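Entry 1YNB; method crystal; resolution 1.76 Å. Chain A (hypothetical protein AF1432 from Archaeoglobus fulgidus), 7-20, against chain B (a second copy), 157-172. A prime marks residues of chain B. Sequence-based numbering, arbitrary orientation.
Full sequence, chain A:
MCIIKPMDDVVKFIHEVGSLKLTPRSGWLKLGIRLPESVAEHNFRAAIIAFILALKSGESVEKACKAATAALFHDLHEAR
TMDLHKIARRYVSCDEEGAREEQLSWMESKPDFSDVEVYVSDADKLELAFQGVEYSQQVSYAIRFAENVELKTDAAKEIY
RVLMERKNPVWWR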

# COMPACT_ATOMS: atom_id res chain seq x y z
N MET A 7 -21.35 -14.05 -19.21
CA MET A 7 -20.69 -13.16 -18.22
C MET A 7 -19.88 -14.04 -17.25
O MET A 7 -19.08 -13.54 -16.47
N ASP A 8 -20.09 -15.35 -17.31
CA ASP A 8 -19.36 -16.27 -16.45
C ASP A 8 -17.88 -16.31 -16.79
O ASP A 8 -17.03 -16.46 -15.90
N ASP A 9 -17.57 -16.20 -18.08
CA ASP A 9 -16.19 -16.20 -18.52
C ASP A 9 -15.52 -14.93 -18.02
O ASP A 9 -14.36 -14.94 -17.64
N VAL A 10 -16.26 -13.83 -18.01
CA VAL A 10 -15.69 -12.58 -17.55
C VAL A 10 -15.44 -12.65 -16.05
O VAL A 10 -14.40 -12.20 -15.56
N VAL A 11 -16.39 -13.20 -15.32
CA VAL A 11 -16.20 -13.27 -13.87
C VAL A 11 -14.98 -14.17 -13.59
O VAL A 11 -14.13 -13.81 -12.80
N LYS A 12 -14.86 -15.32 -14.24
CA LYS A 12 -13.68 -16.15 -13.99
C LYS A 12 -12.38 -15.42 -14.35
O LYS A 12 -11.35 -15.56 -13.67
N PHE A 13 -12.40 -14.67 -15.45
CA PHE A 13 -11.22 -13.91 -15.84
C PHE A 13 -10.86 -12.89 -14.74
O PHE A 13 -9.67 -12.71 -14.43
N ILE A 14 -11.85 -12.22 -14.14
CA ILE A 14 -11.53 -11.23 -13.12
C ILE A 14 -10.90 -11.94 -11.89
O ILE A 14 -9.97 -11.41 -11.30
N HIS A 15 -11.42 -13.12 -11.55
CA HIS A 15 -10.87 -13.91 -10.43
C HIS A 15 -9.44 -14.27 -10.81
O HIS A 15 -8.50 -14.18 -9.98
N GLU A 16 -9.26 -14.67 -12.07
CA GLU A 16 -7.92 -15.08 -12.52
C GLU A 16 -6.92 -13.94 -12.45
O GLU A 16 -5.76 -14.13 -12.09
N VAL A 17 -7.35 -12.74 -12.82
CA VAL A 17 -6.49 -11.55 -12.77
C VAL A 17 -6.06 -11.29 -11.33
O VAL A 17 -4.94 -10.80 -11.10
N GLY A 18 -6.93 -11.60 -10.39
CA GLY A 18 -6.59 -11.39 -8.99
C GLY A 18 -5.47 -12.32 -8.55
O GLY A 18 -4.75 -12.01 -7.58
N SER A 19 -5.27 -13.45 -9.23
CA SER A 19 -4.13 -14.33 -8.84
C SER A 19 -2.79 -13.63 -9.08
O SER A 19 -1.77 -14.04 -8.54
N LEU A 20 -2.75 -12.55 -9.86
CA LEU A 20 -1.50 -11.84 -10.02
C LEU A 20 -1.11 -11.09 -8.74
O LEU A 20 0.05 -10.68 -8.61
N LYS B 157 -23.55 -4.17 -12.72
CA LYS B 157 -24.61 -4.92 -12.07
C LYS B 157 -24.69 -6.34 -12.58
O LYS B 157 -24.95 -7.26 -11.80
N GLU B 158 -24.45 -6.56 -13.86
CA GLU B 158 -24.54 -7.92 -14.37
C GLU B 158 -23.34 -8.75 -13.89
O GLU B 158 -23.49 -9.92 -13.51
N ILE B 159 -22.15 -8.14 -13.92
CA ILE B 159 -20.95 -8.87 -13.47
C ILE B 159 -21.09 -9.23 -11.99
O ILE B 159 -20.81 -10.35 -11.58
N TYR B 160 -21.52 -8.27 -11.21
CA TYR B 160 -21.75 -8.45 -9.77
C TYR B 160 -22.75 -9.59 -9.53
O TYR B 160 -22.57 -10.46 -8.67
N ARG B 161 -23.83 -9.59 -10.30
CA ARG B 161 -24.85 -10.62 -10.13
C ARG B 161 -24.27 -12.01 -10.33
O ARG B 161 -24.55 -12.92 -9.55
N VAL B 162 -23.47 -12.20 -11.38
CA VAL B 162 -22.87 -13.51 -11.63
C VAL B 162 -21.81 -13.80 -10.56
O VAL B 162 -21.71 -14.94 -10.09
N LEU B 163 -21.04 -12.79 -10.17
CA LEU B 163 -20.03 -12.97 -9.10
C LEU B 163 -20.69 -13.61 -7.88
O LEU B 163 -20.17 -14.58 -7.33
N MET B 164 -21.82 -13.04 -7.46
CA MET B 164 -22.52 -13.51 -6.26
C MET B 164 -23.34 -14.77 -6.44
O MET B 164 -23.61 -15.50 -5.47
N GLU B 165 -23.75 -15.03 -7.67
CA GLU B 165 -24.52 -16.23 -7.98
C GLU B 165 -23.55 -17.41 -7.91
O GLU B 165 -23.88 -18.49 -7.43
N ARG B 166 -22.32 -17.16 -8.32
CA ARG B 166 -21.34 -18.22 -8.35
C ARG B 166 -20.49 -18.37 -7.08
O ARG B 166 -20.21 -19.51 -6.70
N LYS B 167 -20.14 -17.25 -6.45
CA LYS B 167 -19.26 -17.22 -5.26
C LYS B 167 -18.24 -18.33 -5.37
O LYS B 167 -18.10 -19.18 -4.49
N ASN B 168 -17.54 -18.34 -6.48
CA ASN B 168 -16.54 -19.36 -6.73
C ASN B 168 -15.27 -18.78 -7.32
O ASN B 168 -15.15 -18.60 -8.54
N PRO B 169 -14.27 -18.50 -6.47
CA PRO B 169 -13.00 -17.93 -6.91
C PRO B 169 -12.05 -18.86 -7.68
O PRO B 169 -11.01 -18.43 -8.19
N VAL B 170 -12.43 -20.12 -7.78
CA VAL B 170 -11.61 -21.08 -8.49
C VAL B 170 -11.80 -20.87 -9.96
O VAL B 170 -12.80 -21.30 -10.54
N TRP B 171 -10.82 -20.24 -10.57
CA TRP B 171 -10.91 -19.92 -11.98
C TRP B 171 -10.20 -20.92 -12.83
O TRP B 171 -10.34 -20.91 -14.04
N TRP B 172 -9.40 -21.77 -12.21
CA TRP B 172 -8.64 -22.75 -12.96
C TRP B 172 -9.48 -24.02 -12.98
O TRP B 172 -10.03 -24.42 -11.96

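The strangest feature of this contact is a meeting of like charges: Lys12 NZ lies 2.5 Å from Arg166′ NH1, two donors that cannot hydrogen-bond to each other. Arg166′ (chi1 m, chi2 t) points toward chain A and inserts as a knob among Asp8, Val11, Lys12 and His15. Asp8 offers some compensation through a long salt bridge, Asp8 OD2 to Arg166′ NE at 3.8 Å, although the carboxylate is crowded in the model and its position is less sure. No direct hydrogen bond joins the two stretches, and Arg166′ NE is buried without one.

The helices cross at -77°, their axes 9.3 Å apart at closest approach, and apolar side chains fill the space between. Val11, in the t rotamer, is the reciprocal knob, seated among Ile159′, Val162′, Leu163′ and Arg166′; its short, branched side chain fills the hole, with Val11 CG2 3.8 Å from Val162′ CG1. Ile159′ (m, t) touches Met7, Val10, Val11 and Ile14, with Ile159′ CG2 lying 4.0 Å from Ile14 CD1. Met7, whose long unbranched side chain can follow an uneven surface, sets Met7 SD 4.0 Å from Ile159′ CG1 and Met7 CB 3.9 Å from Val162′ CG2.

Beyond the helix of chain B, aromatic surfaces take over. His15, chi1 m, receives Pro169′ CA over one ring face, 3.7 Å from the ring centroid, a CH-pi contact well suited to a flat ring. The imidazole also has a polar role: a water 2.9 Å from His15 NE2 donates to Leu163′ O at 3.1 Å and accepts from Asn168′ N at 2.9 Å, linking the chains where no direct bond does.

Trp171′, chi1 p, buries more area than any other residue here. Its broad indole lies against the backbone of chain A's helix, with Glu16 CA 3.4 Å from the centroid of its five-membered ring, while Ser19 OG approaches Trp171′ CZ2 at 3.5 Å.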

# COMPACT_ATOMS: atom_id res chain seq x y z
CB MET A 7 -21.74 -12.36 -17.45
CG MET A 7 -21.29 -10.98 -16.99
SD MET A 7 -20.80 -9.90 -18.39
CE MET A 7 -22.42 -9.80 -19.29
CB ASP A 8 -19.94 -17.67 -16.54
CG ASP A 8 -21.25 -17.79 -15.79
OD1 ASP A 8 -22.30 -17.43 -16.38
OD2 ASP A 8 -21.21 -18.22 -14.61
CB ASP A 9 -16.10 -16.24 -20.04
CG ASP A 9 -16.28 -17.63 -20.58
OD1 ASP A 9 -17.07 -18.40 -19.98
OD2 ASP A 9 -15.63 -17.96 -21.62
CB VAL A 10 -16.62 -11.40 -17.89
CG1 VAL A 10 -16.14 -10.13 -17.19
CG2 VAL A 10 -16.64 -11.18 -19.42
CB VAL A 11 -17.50 -13.78 -13.17
CG1 VAL A 11 -17.23 -14.22 -11.72
CG2 VAL A 11 -18.51 -12.63 -13.17
CB LYS A 12 -13.78 -17.49 -14.73
CG LYS A 12 -14.42 -18.56 -13.86
CD LYS A 12 -14.60 -19.90 -14.54
CE LYS A 12 -14.97 -20.99 -13.49
NZ LYS A 12 -15.92 -20.54 -12.39
CB PHE A 13 -11.46 -13.17 -17.18
CG PHE A 13 -10.37 -12.21 -17.56
CD1 PHE A 13 -9.14 -12.66 -18.01
CD2 PHE A 13 -10.58 -10.82 -17.46
CE1 PHE A 13 -8.14 -11.76 -18.36
CE2 PHE A 13 -9.57 -9.91 -17.80
CZ PHE A 13 -8.36 -10.37 -18.25
CB ILE A 14 -12.77 -10.40 -12.72
CG1 ILE A 14 -13.13 -9.49 -13.94
CG2 ILE A 14 -12.45 -9.46 -11.52
CD1 ILE A 14 -14.56 -8.85 -13.91
CB HIS A 15 -11.66 -15.21 -10.21
CG HIS A 15 -12.91 -15.03 -9.41
ND1 HIS A 15 -12.94 -14.34 -8.22
CD2 HIS A 15 -14.18 -15.46 -9.62
CE1 HIS A 15 -14.17 -14.33 -7.74
NE2 HIS A 15 -14.94 -15.01 -8.57
CB GLU A 16 -7.97 -15.65 -13.96
CG GLU A 16 -6.57 -15.95 -14.54
CD GLU A 16 -6.60 -16.68 -15.88
OE1 GLU A 16 -7.71 -17.06 -16.33
OE2 GLU A 16 -5.52 -16.90 -16.48
CB VAL A 17 -7.26 -10.29 -13.30
CG1 VAL A 17 -6.54 -8.99 -12.93
CG2 VAL A 17 -7.37 -10.41 -14.87
CB SER A 19 -4.16 -15.67 -9.59
OG SER A 19 -3.72 -15.53 -10.93
CB LEU A 20 -1.55 -10.87 -11.20
CG LEU A 20 -1.56 -11.64 -12.54
CD1 LEU A 20 -1.78 -10.66 -13.67
CD2 LEU A 20 -0.24 -12.38 -12.73
CB LYS B 157 -25.96 -4.19 -12.24
CG LYS B 157 -26.10 -2.95 -11.37
CD LYS B 157 -27.42 -2.22 -11.66
CE LYS B 157 -27.51 -0.90 -10.92
NZ LYS B 157 -28.81 -0.21 -11.24
CB GLU B 158 -24.58 -7.92 -15.89
CG GLU B 158 -24.98 -9.28 -16.52
CD GLU B 158 -26.17 -9.97 -15.81
OE1 GLU B 158 -27.21 -9.29 -15.52
OE2 GLU B 158 -26.07 -11.20 -15.55
CB ILE B 159 -19.68 -8.03 -13.71
CG1 ILE B 159 -19.37 -7.99 -15.22
CG2 ILE B 159 -18.44 -8.71 -13.03
CD1 ILE B 159 -18.21 -7.08 -15.59
CB TYR B 160 -22.29 -7.13 -9.20
CG TYR B 160 -22.62 -7.18 -7.73
CD1 TYR B 160 -21.63 -7.42 -6.79
CD2 TYR B 160 -23.93 -7.04 -7.27
CE1 TYR B 160 -21.92 -7.53 -5.44
CE2 TYR B 160 -24.24 -7.16 -5.89
CZ TYR B 160 -23.21 -7.40 -4.99
OH TYR B 160 -23.46 -7.51 -3.63
CB ARG B 161 -26.03 -10.41 -11.11
CG ARG B 161 -27.14 -11.46 -10.91
CD ARG B 161 -28.40 -11.25 -11.77
NE ARG B 161 -29.42 -12.26 -11.43
CZ ARG B 161 -30.48 -12.54 -12.20
NH1 ARG B 161 -30.65 -11.90 -13.35
NH2 ARG B 161 -31.36 -13.45 -11.83
CB VAL B 162 -22.26 -13.61 -13.06
CG1 VAL B 162 -21.52 -14.92 -13.24
CG2 VAL B 162 -23.41 -13.53 -14.11
CB LEU B 163 -19.43 -11.64 -8.67
CG LEU B 163 -18.57 -11.65 -7.38
CD1 LEU B 163 -17.24 -12.40 -7.60
CD2 LEU B 163 -18.33 -10.22 -6.91
CB MET B 164 -23.37 -12.38 -5.68
CG MET B 164 -22.58 -11.08 -5.32
SD MET B 164 -21.24 -11.41 -4.10
CE MET B 164 -22.22 -11.37 -2.55
CB GLU B 165 -25.10 -16.03 -9.38
CG GLU B 165 -25.52 -17.21 -10.20
CD GLU B 165 -26.24 -16.74 -11.46
OE1 GLU B 165 -25.85 -15.67 -12.01
OE2 GLU B 165 -27.18 -17.43 -11.90
CB ARG B 166 -20.42 -18.01 -9.55
CG ARG B 166 -21.08 -18.33 -10.89
CD ARG B 166 -20.30 -17.75 -12.06
NE ARG B 166 -18.91 -17.53 -11.67
CZ ARG B 166 -17.96 -18.46 -11.66
NH1 ARG B 166 -18.22 -19.71 -12.05
NH2 ARG B 166 -16.77 -18.15 -11.16
CB LYS B 167 -20.07 -17.34 -3.97
CG LYS B 167 -20.90 -16.11 -3.66
CD LYS B 167 -21.42 -16.14 -2.21
CE LYS B 167 -22.41 -15.02 -1.92
NZ LYS B 167 -23.74 -15.28 -2.50
CB ASN B 168 -17.14 -20.41 -7.65
CG ASN B 168 -16.15 -21.48 -8.01
OD1 ASN B 168 -15.15 -21.67 -7.31
ND2 ASN B 168 -16.43 -22.21 -9.09
CB PRO B 169 -12.40 -17.37 -5.61
CG PRO B 169 -12.94 -18.26 -4.56
CD PRO B 169 -14.36 -18.58 -5.00
CB VAL B 170 -12.01 -22.50 -8.15
CG1 VAL B 170 -11.12 -23.46 -8.87
CG2 VAL B 170 -11.96 -22.69 -6.65
CB TRP B 171 -10.31 -18.54 -12.23
CG TRP B 171 -8.91 -18.38 -11.65
CD1 TRP B 171 -8.56 -17.85 -10.43
CD2 TRP B 171 -7.70 -18.72 -12.30
NE1 TRP B 171 -7.18 -17.83 -10.29
CE2 TRP B 171 -6.63 -18.36 -11.43
CE3 TRP B 171 -7.40 -19.30 -13.55
CZ2 TRP B 171 -5.29 -18.57 -11.78
CZ3 TRP B 171 -6.05 -19.49 -13.89
CH2 TRP B 171 -5.02 -19.13 -13.01
CB TRP B 172 -7.27 -22.96 -12.29
CG TRP B 172 -7.32 -23.38 -10.86
CD1 TRP B 172 -7.23 -24.67 -10.38
CD2 TRP B 172 -7.51 -22.54 -9.72
NE1 TRP B 172 -7.37 -24.67 -9.01
CE2 TRP B 172 -7.55 -23.38 -8.57
CE3 TRP B 172 -7.67 -21.16 -9.54
CZ2 TRP B 172 -7.73 -22.88 -7.28
CZ3 TRP B 172 -7.85 -20.65 -8.25
CH2 TRP B 172 -7.88 -21.51 -7.14
O HOH W 1 -17.60 -16.00 -8.21